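Local coordinates for 182aa long hypothetical protein (Pyrococcus horikoshii, PDB 2GAN), which is a putative acetyltransferase of the GNAT family, which probably transfers the acetyl group of acetyl-CoA to an acceptor amine not identified by the structure, at the interface of chains A and B. Numbering follows the deposited sequence. Chains: chain A/B, 182aa long hypothetical protein.

The interface of chains A and B. Residues chain A 132, 141-144; chain B 162, 174-176.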
loop_
_atom_site.group_PDB
_atom_site.type_symbol
_atom_site.label_atom_id
_atom_site.label_comp_id
_atom_site.label_asym_id
_atom_site.label_seq_id
_atom_site.Cartn_x
_atom_site.Cartn_y
_atom_site.Cartn_z
ATOM N N VAL A 132 4.244 -21.670 3.130
ATOM C CA VAL A 132 3.315 -22.027 4.174
ATOM C C VAL A 132 3.373 -23.529 4.428
ATOM O O VAL A 132 3.425 -23.970 5.585
ATOM C CB VAL A 132 1.892 -21.606 3.798
ATOM C CG1 VAL A 132 0.895 -22.244 4.740
ATOM C CG2 VAL A 132 1.783 -20.083 3.850
ATOM N N ASP A 141 3.690 -22.754 12.753
ATOM C CA ASP A 141 2.616 -21.923 12.239
ATOM C C ASP A 141 3.266 -20.704 11.585
ATOM O O ASP A 141 4.207 -20.125 12.139
ATOM C CB ASP A 141 1.693 -21.472 13.364
ATOM C CG ASP A 141 0.934 -22.619 13.969
ATOM O OD1 ASP A 141 0.386 -23.423 13.184
ATOM O OD2 ASP A 141 0.883 -22.712 15.216
ATOM N N PRO A 142 2.790 -20.320 10.386
ATOM C CA PRO A 142 3.299 -19.172 9.622
ATOM C C PRO A 142 2.904 -17.794 10.166
ATOM O O PRO A 142 1.726 -17.527 10.400
ATOM C CB PRO A 142 2.717 -19.395 8.223
ATOM C CG PRO A 142 2.477 -20.868 8.160
ATOM C CD PRO A 142 1.944 -21.174 9.533
ATOM N N TYR A 143 3.897 -16.920 10.329
ATOM C CA TYR A 143 3.683 -15.550 10.812
ATOM C C TYR A 143 4.433 -14.584 9.898
ATOM O O TYR A 143 5.485 -14.925 9.361
ATOM C CB TYR A 143 4.236 -15.377 12.226
ATOM C CG TYR A 143 3.422 -16.012 13.324
ATOM C CD1 TYR A 143 2.488 -15.269 14.031
ATOM C CD2 TYR A 143 3.599 -17.353 13.668
ATOM C CE1 TYR A 143 1.746 -15.833 15.060
ATOM C CE2 TYR A 143 2.859 -17.932 14.695
ATOM C CZ TYR A 143 1.935 -17.161 15.388
ATOM O OH TYR A 143 1.207 -17.707 16.415
ATOM N N VAL A 144 3.896 -13.377 9.725
ATOM C CA VAL A 144 4.544 -12.359 8.894
ATOM C C VAL A 144 4.402 -11.000 9.554
ATOM O O VAL A 144 3.569 -10.822 10.442
ATOM C CB VAL A 144 3.915 -12.249 7.481
ATOM C CG1 VAL A 144 4.231 -13.477 6.664
ATOM C CG2 VAL A 144 2.414 -12.036 7.593
ATOM N N PHE B 162 -4.205 -14.924 5.931
ATOM C CA PHE B 162 -3.534 -14.344 7.081
ATOM C C PHE B 162 -4.460 -13.397 7.825
ATOM O O PHE B 162 -5.237 -12.652 7.221
ATOM C CB PHE B 162 -2.261 -13.630 6.642
ATOM C CG PHE B 162 -1.108 -14.563 6.366
ATOM C CD1 PHE B 162 -0.206 -14.889 7.374
ATOM C CD2 PHE B 162 -0.920 -15.107 5.100
ATOM C CE1 PHE B 162 0.867 -15.741 7.124
ATOM C CE2 PHE B 162 0.154 -15.964 4.836
ATOM C CZ PHE B 162 1.049 -16.278 5.852
ATOM N N LEU B 174 0.932 -10.639 11.457
ATOM C CA LEU B 174 -0.173 -11.452 10.944
ATOM C C LEU B 174 0.143 -12.938 11.041
ATOM O O LEU B 174 1.269 -13.365 10.792
ATOM C CB LEU B 174 -0.491 -11.102 9.485
ATOM C CG LEU B 174 -1.018 -9.705 9.165
ATOM C CD1 LEU B 174 0.147 -8.737 9.092
ATOM C CD2 LEU B 174 -1.751 -9.729 7.829
ATOM N N LYS B 175 -0.867 -13.723 11.395
ATOM C CA LYS B 175 -0.717 -15.166 11.540
ATOM C C LYS B 175 -1.589 -15.909 10.545
ATOM O O LYS B 175 -2.737 -15.533 10.318
ATOM C CB LYS B 175 -1.092 -15.574 12.966
ATOM C CG LYS B 175 -1.161 -17.075 13.239
ATOM C CD LYS B 175 -1.289 -17.296 14.750
ATOM C CE LYS B 175 -1.251 -18.768 15.156
ATOM N NZ LYS B 175 -2.602 -19.402 15.179
ATOM N N PHE B 176 -1.042 -16.957 9.943
ATOM C CA PHE B 176 -1.810 -17.739 8.982
ATOM C C PHE B 176 -2.782 -18.664 9.706
ATOM O O PHE B 176 -2.388 -19.406 10.599
ATOM C CB PHE B 176 -0.882 -18.585 8.112
ATOM C CG PHE B 176 -1.609 -19.492 7.168
ATOM C CD1 PHE B 176 -2.314 -18.971 6.089
ATOM C CD2 PHE B 176 -1.622 -20.866 7.376
ATOM C CE1 PHE B 176 -3.022 -19.805 5.229
ATOM C CE2 PHE B 176 -2.328 -21.713 6.524
ATOM C CZ PHE B 176 -3.029 -21.182 5.453
#
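The backbone amide N of B:Leu174 donates to the carbonyl O of A:Val144 at 2.8 Å, nearly straight at the hydrogen (175°), and the amide N of A:Val144 returns a bond of 2.8 Å to the carbonyl O of B:Leu174. This reciprocal pair illustrates how a beta sheet can be continued across a subunit boundary: strand 141-146 of one GNAT-family chain pairs antiparallel with strand 172-176 of the other. A third rung joins B:Phe176 N to A:Pro142 O at 2.9 Å. In the deposited dimer the two-fold repeats the exchange, so each subunit probably lends its C-terminal strands to its partner's sheet.

On one sheet face, A:Tyr143 and B:Lys175 run side by side in the same direction, the phenol CZ lying 3.3 Å from CD of the lysine. The lysine's chi1 (173°) and next two torsions are all anti, laying the methylenes in a straight run along the ring. Beyond them chi4 turns NZ away from chain A, to 4.8 Å from OD2 of A:Asp141, too far for a salt bridge, so any charge attraction would be weak. Replacing A:Tyr143 by an alanine would probably leave the lysine's methylenes without their aromatic neighbour and the chain freer to turn.

On the opposite face, B:Phe176 turns its ring toward helix 123-137, where CG1 of A:Val132 sits over its rim, 3.7 Å from CE2. The phenylalanine's CB meets CB of A:Pro142 and covers the rim of the B:Phe162 ring. The side chain of A:Val144 crosses that of B:Phe162 at about a right angle, CG2 lying 3.9 Å from CD1 and packing on B:Leu174 CB at 3.6 Å.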